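Local coordinates for protein yciO (Escherichia coli, PDB 1K7J) that is of unknown function but probably binds double-stranded RNA, at residues P94-V107 against K115-P127. Sequence-based numbering, arbitrary orientation.
Sequences PGNYTFILKGTKEV and KRKTIGMRVPSNP
Strands 97-102 and 118-122 form an antiparallel beta hairpin inside the mixed sheet of the YrdC-like fold, with strand 183-186 beside the first and 66-68 beside the second; the two strand axes run at 148° and approach to 4.3 Å. Paired hydrogen bonds fix the register: Phe99 N to Met121 O, nearly linear at 173°, and Met121 N to Phe99 O at 2.7 Å, then the same exchange between Leu101 and Ile119. Past the strands, Gly103 N donates to Lys117 O, and at the far end Gly95 N reaches Val123 O at 2.6 Å; between that bond and the Phe99-Met121 pair, water 1 donates to Tyr97 O and accepts from Val123 N. On one face Leu101 CD1 meets CG of selenomethionine Met121 at 3.9 Å, the side chains crossing at about a right angle; bends at chi2 and chi3 carry the selenium end of Met121 toward helix 72-78. On the other face Ile100 CD1 closes to 3.5 Å from CA of Gly120, where a beta carbon would clash with Thr98 CG2. Thr98 sets CG2 anti to the backbone N (OG1 chi1 -66°), placing the methyl over Gly120 CA and OG1 beside the extended Arg122 chain, 3.5 Å from CD. Thr98 OG1 hydrogen-bonds Thr182 OG1 and, at 2.8 Å, water 2. An alanine here is likely to open a gap over Gly120 and deprive water 2 and the Thr182 hydroxyl of a partner. Arg122 NH1 also bonds Ser144 OG, near a sulfate ion, and water 2 accepts from Arg122 NH1 at 3.1 Å.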
ATOM      1  N   PRO A  94     -11.484  -7.188   2.976  1.00 11.52           N
ATOM      2  CA  PRO A  94     -10.370  -6.284   2.680  1.00 10.91           C
ATOM      3  C   PRO A  94     -10.178  -5.218   3.757  1.00 10.15           C
ATOM      4  O   PRO A  94     -10.978  -5.102   4.689  1.00 10.86           O
ATOM      5  CB  PRO A  94     -10.793  -5.664   1.356  1.00 10.88           C
ATOM      6  CG  PRO A  94     -12.270  -5.465   1.588  1.00 11.26           C
ATOM      7  CD  PRO A  94     -12.699  -6.770   2.249  1.00 11.57           C
ATOM      8  N   GLY A  95      -9.100  -4.453   3.607  1.00  9.05           N
ATOM      9  CA  GLY A  95      -8.789  -3.364   4.513  1.00  8.62           C
ATOM     10  C   GLY A  95      -8.203  -3.687   5.873  1.00  7.92           C
ATOM     11  O   GLY A  95      -8.198  -4.839   6.313  1.00  8.03           O
ATOM     12  N   ASN A  96      -7.667  -2.642   6.501  1.00  7.80           N
ATOM     13  CA  ASN A  96      -7.105  -2.674   7.854  1.00  7.91           C
ATOM     14  C   ASN A  96      -5.867  -3.504   8.158  1.00  7.56           C
ATOM     15  O   ASN A  96      -5.315  -3.386   9.254  1.00  7.75           O
ATOM     16  CB  ASN A  96      -8.198  -3.078   8.849  1.00  8.97           C
ATOM     17  CG  ASN A  96      -9.447  -2.235   8.716  1.00 10.41           C
ATOM     18  OD1 ASN A  96      -9.392  -1.091   8.260  1.00 11.61           O
ATOM     19  ND2 ASN A  96     -10.581  -2.789   9.127  1.00 12.70           N
ATOM     20  N   TYR A  97      -5.422  -4.320   7.210  1.00  7.59           N
ATOM     21  CA  TYR A  97      -4.270  -5.189   7.442  1.00  7.45           C
ATOM     22  C   TYR A  97      -3.230  -5.230   6.335  1.00  7.28           C
ATOM     23  O   TYR A  97      -3.534  -5.026   5.159  1.00  7.30           O
ATOM     24  CB  TYR A  97      -4.726  -6.639   7.617  1.00  8.05           C
ATOM     25  CG  TYR A  97      -5.631  -6.925   8.783  1.00  7.51           C
ATOM     26  CD1 TYR A  97      -5.112  -7.093  10.067  1.00  7.94           C
ATOM     27  CD2 TYR A  97      -7.001  -7.091   8.593  1.00  7.93           C
ATOM     28  CE1 TYR A  97      -5.936  -7.433  11.134  1.00  8.49           C
ATOM     29  CE2 TYR A  97      -7.836  -7.427   9.651  1.00  8.38           C
ATOM     30  CZ  TYR A  97      -7.295  -7.602  10.917  1.00  8.47           C
ATOM     31  OH  TYR A  97      -8.110  -7.975  11.955  1.00  9.31           O
ATOM     32  N   THR A  98      -2.001  -5.525   6.743  1.00  7.18           N
ATOM     33  CA  THR A  98      -0.887  -5.733   5.831  1.00  7.26           C
ATOM     34  C   THR A  98      -0.368  -7.091   6.293  1.00  7.75           C
ATOM     35  O   THR A  98      -0.081  -7.284   7.477  1.00  8.24           O
ATOM     36  CB  THR A  98       0.227  -4.695   5.996  1.00  7.14           C
ATOM     37  OG1 THR A  98      -0.265  -3.408   5.612  1.00  7.29           O
ATOM     38  CG2 THR A  98       1.419  -5.057   5.111  1.00  8.11           C
ATOM     39  N   PHE A  99      -0.269  -8.039   5.370  1.00  7.71           N
ATOM     40  CA  PHE A  99       0.193  -9.375   5.719  1.00  7.96           C
ATOM     41  C   PHE A  99       1.571  -9.630   5.137  1.00  8.03           C
ATOM     42  O   PHE A  99       1.769  -9.499   3.932  1.00  7.90           O
ATOM     43  CB  PHE A  99      -0.795 -10.416   5.188  1.00  8.25           C
ATOM     44  CG  PHE A  99      -2.195 -10.251   5.717  1.00  8.41           C
ATOM     45  CD1 PHE A  99      -2.484 -10.530   7.048  1.00  8.87           C
ATOM     46  CD2 PHE A  99      -3.223  -9.810   4.882  1.00  8.87           C
ATOM     47  CE1 PHE A  99      -3.779 -10.374   7.547  1.00  9.34           C
ATOM     48  CE2 PHE A  99      -4.521  -9.652   5.371  1.00  8.67           C
ATOM     49  CZ  PHE A  99      -4.796  -9.936   6.709  1.00  9.10           C
ATOM     50  N   ILE A 100       2.526  -9.986   5.987  1.00  8.54           N
ATOM     51  CA  ILE A 100       3.873 -10.259   5.503  1.00  8.69           C
ATOM     52  C   ILE A 100       3.959 -11.711   5.056  1.00  8.77           C
ATOM     53  O   ILE A 100       3.703 -12.630   5.836  1.00  9.24           O
ATOM     54  CB  ILE A 100       4.938  -9.997   6.588  1.00  9.14           C
ATOM     55  CG1 ILE A 100       4.776  -8.581   7.147  1.00 10.24           C
ATOM     56  CG2 ILE A 100       6.332 -10.189   6.001  1.00  9.61           C
ATOM     57  CD1 ILE A 100       4.716  -7.499   6.096  1.00 12.41           C
ATOM     58  N   LEU A 101       4.313 -11.902   3.789  1.00  8.99           N
ATOM     59  CA  LEU A 101       4.431 -13.227   3.193  1.00  9.24           C
ATOM     60  C   LEU A 101       5.630 -13.263   2.255  1.00  9.52           C
ATOM     61  O   LEU A 101       6.216 -12.230   1.936  1.00  9.78           O
ATOM     62  CB  LEU A 101       3.165 -13.548   2.391  1.00  9.77           C
ATOM     63  CG  LEU A 101       1.870 -13.699   3.194  1.00 10.39           C
ATOM     64  CD1 LEU A 101       0.676 -13.378   2.315  1.00 11.53           C
ATOM     65  CD2 LEU A 101       1.779 -15.111   3.756  1.00 10.89           C
ATOM     66  N   LYS A 102       6.005 -14.458   1.820  1.00 10.20           N
ATOM     67  CA  LYS A 102       7.111 -14.578   0.885  1.00 10.65           C
ATOM     68  C   LYS A 102       6.569 -14.233  -0.497  1.00  9.82           C
ATOM     69  O   LYS A 102       5.497 -14.703  -0.885  1.00  8.97           O
ATOM     70  CB  LYS A 102       7.665 -16.004   0.888  1.00 11.99           C
ATOM     71  CG  LYS A 102       8.336 -16.392   2.195  1.00 14.55           C
ATOM     72  CD  LYS A 102       8.999 -17.757   2.100  1.00 17.18           C
ATOM     73  CE  LYS A 102      10.091 -17.774   1.041  1.00 18.79           C
ATOM     74  NZ  LYS A 102      10.767 -19.104   0.960  1.00 20.08           N
ATOM     75  N   GLY A 103       7.307 -13.409  -1.236  1.00 10.01           N
ATOM     76  CA  GLY A 103       6.871 -13.018  -2.565  1.00 10.04           C
ATOM     77  C   GLY A 103       7.192 -14.056  -3.622  1.00 10.57           C
ATOM     78  O   GLY A 103       8.192 -14.768  -3.523  1.00 10.28           O
ATOM     79  N   THR A 104       6.339 -14.152  -4.637  1.00 10.64           N
ATOM     80  CA  THR A 104       6.560 -15.108  -5.720  1.00 11.20           C
ATOM     81  C   THR A 104       7.449 -14.478  -6.782  1.00 11.88           C
ATOM     82  O   THR A 104       7.879 -13.331  -6.640  1.00 11.88           O
ATOM     83  CB  THR A 104       5.241 -15.524  -6.396  1.00 10.95           C
ATOM     84  OG1 THR A 104       4.663 -14.389  -7.056  1.00 10.46           O
ATOM     85  CG2 THR A 104       4.266 -16.065  -5.368  1.00 10.85           C
ATOM     86  N   LYS A 105       7.709 -15.226  -7.852  1.00 12.98           N
ATOM     87  CA  LYS A 105       8.545 -14.737  -8.945  1.00 13.88           C
ATOM     88  C   LYS A 105       7.884 -13.595  -9.715  1.00 13.62           C
ATOM     89  O   LYS A 105       8.504 -12.969 -10.577  1.00 14.40           O
ATOM     90  CB  LYS A 105       8.891 -15.888  -9.896  1.00 15.30           C
ATOM     91  CG  LYS A 105       9.724 -16.979  -9.246  1.00 16.75           C
ATOM     92  CD  LYS A 105      11.066 -16.432  -8.768  1.00 18.35           C
ATOM     93  CE  LYS A 105      11.767 -17.409  -7.832  1.00 19.44           C
ATOM     94  NZ  LYS A 105      12.002 -18.734  -8.461  1.00 20.03           N
ATOM     95  N   GLU A 106       6.619 -13.331  -9.405  1.00 13.13           N
ATOM     96  CA  GLU A 106       5.884 -12.240 -10.040  1.00 13.17           C
ATOM     97  C   GLU A 106       6.477 -10.930  -9.536  1.00 13.03           C
ATOM     98  O   GLU A 106       6.353  -9.886 -10.179  1.00 13.55           O
ATOM     99  CB  GLU A 106       4.405 -12.285  -9.639  1.00 13.44           C
ATOM    100  CG  GLU A 106       3.630 -13.470 -10.174  1.00 13.76           C
ATOM    101  CD  GLU A 106       3.059 -13.218 -11.556  1.00 14.67           C
ATOM    102  OE1 GLU A 106       3.490 -12.249 -12.217  1.00 14.42           O
ATOM    103  OE2 GLU A 106       2.181 -13.999 -11.981  1.00 15.09           O
ATOM    104  N   VAL A 107       7.128 -11.003  -8.379  1.00 12.58           N
ATOM    105  CA  VAL A 107       7.717  -9.830  -7.747  1.00 12.67           C
ATOM    106  C   VAL A 107       9.205  -9.640  -8.015  1.00 13.34           C
ATOM    107  O   VAL A 107      10.002 -10.550  -7.792  1.00 14.32           O
ATOM    108  CB  VAL A 107       7.539  -9.892  -6.218  1.00 12.20           C
ATOM    109  CG1 VAL A 107       7.942  -8.570  -5.602  1.00 11.80           C
ATOM    110  CG2 VAL A 107       6.100 -10.248  -5.873  1.00 11.77           C
ATOM    111  N   LYS A 115      16.989 -10.611   3.216  1.00 18.91           N
ATOM    112  CA  LYS A 115      17.220 -11.893   3.867  1.00 19.05           C
ATOM    113  C   LYS A 115      16.047 -12.870   3.875  1.00 18.41           C
ATOM    114  O   LYS A 115      16.215 -14.052   3.571  1.00 18.85           O
ATOM    115  CB  LYS A 115      17.689 -11.649   5.305  1.00 19.90           C
ATOM    116  CG  LYS A 115      18.175 -12.894   6.025  1.00 21.03           C
ATOM    117  CD  LYS A 115      18.666 -12.559   7.427  1.00 21.75           C
ATOM    118  CE  LYS A 115      19.212 -13.794   8.123  1.00 22.65           C
ATOM    119  NZ  LYS A 115      18.199 -14.887   8.171  1.00 23.10           N
ATOM    120  N   ARG A 116      14.861 -12.377   4.214  1.00 17.42           N
ATOM    121  CA  ARG A 116      13.682 -13.227   4.302  1.00 16.27           C
ATOM    122  C   ARG A 116      12.879 -13.401   3.006  1.00 15.14           C
ATOM    123  O   ARG A 116      12.025 -14.286   2.918  1.00 15.16           O
ATOM    124  CB  ARG A 116      12.775 -12.698   5.417  1.00 16.83           C
ATOM    125  CG  ARG A 116      13.498 -12.506   6.755  1.00 17.21           C
ATOM    126  CD  ARG A 116      12.499 -12.500   7.889  1.00 18.02           C
ATOM    127  NE  ARG A 116      11.713 -13.728   7.848  1.00 18.09           N
ATOM    128  CZ  ARG A 116      10.405 -13.795   8.070  1.00 18.05           C
ATOM    129  NH1 ARG A 116       9.715 -12.694   8.360  1.00 17.42           N
ATOM    130  NH2 ARG A 116       9.785 -14.963   7.972  1.00 17.29           N
ATOM    131  N   LYS A 117      13.160 -12.566   2.009  1.00 14.31           N
ATOM    132  CA  LYS A 117      12.480 -12.615   0.711  1.00 13.75           C
ATOM    133  C   LYS A 117      10.979 -12.375   0.852  1.00 12.56           C
ATOM    134  O   LYS A 117      10.168 -12.885   0.070  1.00 11.96           O
ATOM    135  CB  LYS A 117      12.723 -13.967   0.031  1.00 15.02           C
ATOM    136  CG  LYS A 117      14.188 -14.389  -0.024  1.00 17.28           C
ATOM    137  CD  LYS A 117      15.048 -13.349  -0.717  1.00 19.30           C
ATOM    138  CE  LYS A 117      16.516 -13.749  -0.691  1.00 20.51           C
ATOM    139  NZ  LYS A 117      17.387 -12.684  -1.262  1.00 21.51           N
ATOM    140  N   THR A 118      10.618 -11.576   1.846  1.00 11.94           N
ATOM    141  CA  THR A 118       9.224 -11.268   2.115  1.00 11.42           C
ATOM    142  C   THR A 118       8.813  -9.896   1.601  1.00 11.34           C
ATOM    143  O   THR A 118       9.642  -9.091   1.177  1.00 10.81           O
ATOM    144  CB  THR A 118       8.946 -11.293   3.620  1.00 10.97           C
ATOM    145  OG1 THR A 118       9.878 -10.429   4.283  1.00 11.88           O
ATOM    146  CG2 THR A 118       9.078 -12.707   4.162  1.00 11.45           C
ATOM    147  N   ILE A 119       7.509  -9.648   1.647  1.00 10.78           N
ATOM    148  CA  ILE A 119       6.940  -8.378   1.231  1.00 10.77           C
ATOM    149  C   ILE A 119       5.537  -8.308   1.827  1.00 10.13           C
ATOM    150  O   ILE A 119       4.889  -9.339   2.026  1.00  9.88           O
ATOM    151  CB  ILE A 119       6.900  -8.256  -0.318  1.00 11.40           C
ATOM    152  CG1 ILE A 119       6.395  -6.867  -0.719  1.00 11.44           C
ATOM    153  CG2 ILE A 119       6.044  -9.363  -0.917  1.00 10.90           C
ATOM    154  CD1 ILE A 119       6.709  -6.500  -2.164  1.00 12.18           C
ATOM    155  N   GLY A 120       5.086  -7.099   2.145  1.00 10.00           N
ATOM    156  CA  GLY A 120       3.768  -6.934   2.729  1.00  9.70           C
ATOM    157  C   GLY A 120       2.688  -6.931   1.668  1.00  9.89           C
ATOM    158  O   GLY A 120       2.828  -6.274   0.635  1.00 11.45           O
HETATM  159  N   MSE A 121       1.617  -7.678   1.917  1.00  9.42           N
HETATM  160  CA  MSE A 121       0.499  -7.770   0.987  1.00  9.16           C
HETATM  161  C   MSE A 121      -0.669  -7.031   1.626  1.00  8.60           C
HETATM  162  O   MSE A 121      -0.997  -7.265   2.793  1.00  8.26           O
HETATM  163  CB  MSE A 121       0.151  -9.236   0.734  1.00 10.44           C
HETATM  164  CG  MSE A 121       1.353 -10.086   0.290  1.00 11.04           C
HETATM  165 SE   MSE A 121       2.281  -9.385  -1.271  1.00 12.97          SE
HETATM  166  CE  MSE A 121       0.924  -9.761  -2.583  1.00  8.13           C
ATOM    167  N   ARG A 122      -1.303  -6.150   0.862  1.00  8.10           N
ATOM    168  CA  ARG A 122      -2.383  -5.343   1.414  1.00  7.79           C
ATOM    169  C   ARG A 122      -3.520  -5.093   0.431  1.00  7.64           C
ATOM    170  O   ARG A 122      -3.298  -4.604  -0.676  1.00  8.59           O
ATOM    171  CB  ARG A 122      -1.774  -4.019   1.880  1.00  7.37           C
ATOM    172  CG  ARG A 122      -2.696  -2.989   2.497  1.00  8.08           C
ATOM    173  CD  ARG A 122      -1.822  -1.827   2.958  1.00  7.66           C
ATOM    174  NE  ARG A 122      -2.558  -0.606   3.275  1.00  8.27           N
ATOM    175  CZ  ARG A 122      -1.973   0.513   3.687  1.00  7.75           C
ATOM    176  NH1 ARG A 122      -0.654   0.552   3.827  1.00  8.87           N
ATOM    177  NH2 ARG A 122      -2.700   1.589   3.958  1.00  9.42           N
ATOM    178  N   VAL A 123      -4.734  -5.449   0.840  1.00  7.35           N
ATOM    179  CA  VAL A 123      -5.922  -5.243   0.018  1.00  7.68           C
ATOM    180  C   VAL A 123      -6.704  -4.091   0.645  1.00  7.65           C
ATOM    181  O   VAL A 123      -7.249  -4.230   1.738  1.00  8.37           O
ATOM    182  CB  VAL A 123      -6.826  -6.495   0.001  1.00  6.99           C
ATOM    183  CG1 VAL A 123      -8.070  -6.231  -0.833  1.00  8.40           C
ATOM    184  CG2 VAL A 123      -6.055  -7.691  -0.556  1.00  8.25           C
ATOM    185  N   PRO A 124      -6.759  -2.933  -0.033  1.00  7.64           N
ATOM    186  CA  PRO A 124      -7.485  -1.773   0.493  1.00  7.61           C
ATOM    187  C   PRO A 124      -8.992  -1.930   0.310  1.00  7.85           C
ATOM    188  O   PRO A 124      -9.441  -2.604  -0.612  1.00  8.92           O
ATOM    189  CB  PRO A 124      -6.912  -0.621  -0.320  1.00  7.79           C
ATOM    190  CG  PRO A 124      -6.711  -1.250  -1.663  1.00  7.45           C
ATOM    191  CD  PRO A 124      -6.126  -2.618  -1.330  1.00  7.29           C
ATOM    192  N   SER A 125      -9.773  -1.301   1.183  1.00  8.17           N
ATOM    193  CA  SER A 125     -11.224  -1.418   1.099  1.00  8.33           C
ATOM    194  C   SER A 125     -11.945  -0.183   0.556  1.00  8.33           C
ATOM    195  O   SER A 125     -13.132  -0.252   0.238  1.00  9.47           O
ATOM    196  CB  SER A 125     -11.794  -1.744   2.480  1.00  9.15           C
ATOM    197  OG  SER A 125     -11.603  -0.647   3.362  1.00 11.07           O
ATOM    198  N   ASN A 126     -11.239   0.939   0.446  1.00  7.78           N
ATOM    199  CA  ASN A 126     -11.869   2.172  -0.024  1.00  7.62           C
ATOM    200  C   ASN A 126     -12.016   2.264  -1.539  1.00  7.79           C
ATOM    201  O   ASN A 126     -11.181   1.760  -2.294  1.00  8.29           O
ATOM    202  CB  ASN A 126     -11.092   3.383   0.490  1.00  7.80           C
ATOM    203  CG  ASN A 126      -9.677   3.415  -0.027  1.00  7.90           C
ATOM    204  OD1 ASN A 126      -8.903   2.483   0.196  1.00  8.26           O
ATOM    205  ND2 ASN A 126      -9.325   4.491  -0.724  1.00  7.79           N
ATOM    206  N   PRO A 127     -13.082   2.932  -2.002  1.00  7.77           N
ATOM    207  CA  PRO A 127     -13.356   3.096  -3.431  1.00  7.69           C
ATOM    208  C   PRO A 127     -12.235   3.657  -4.298  1.00  7.31           C
ATOM    209  O   PRO A 127     -11.987   3.141  -5.389  1.00  7.78           O
ATOM    210  CB  PRO A 127     -14.594   3.989  -3.440  1.00  7.77           C
ATOM    211  CG  PRO A 127     -15.322   3.538  -2.210  1.00  8.02           C
ATOM    212  CD  PRO A 127     -14.193   3.477  -1.199  1.00  7.81           C
TER
HETATM  213  O   HOH W   1      -4.981  -6.827   3.380  1.00  9.41           O
HETATM  214  O   HOH W   2       1.437  -1.611   4.377  1.00  9.00           O
HETATM  215  O   HOH W   3      10.141 -15.227  -1.632  1.00 13.54           O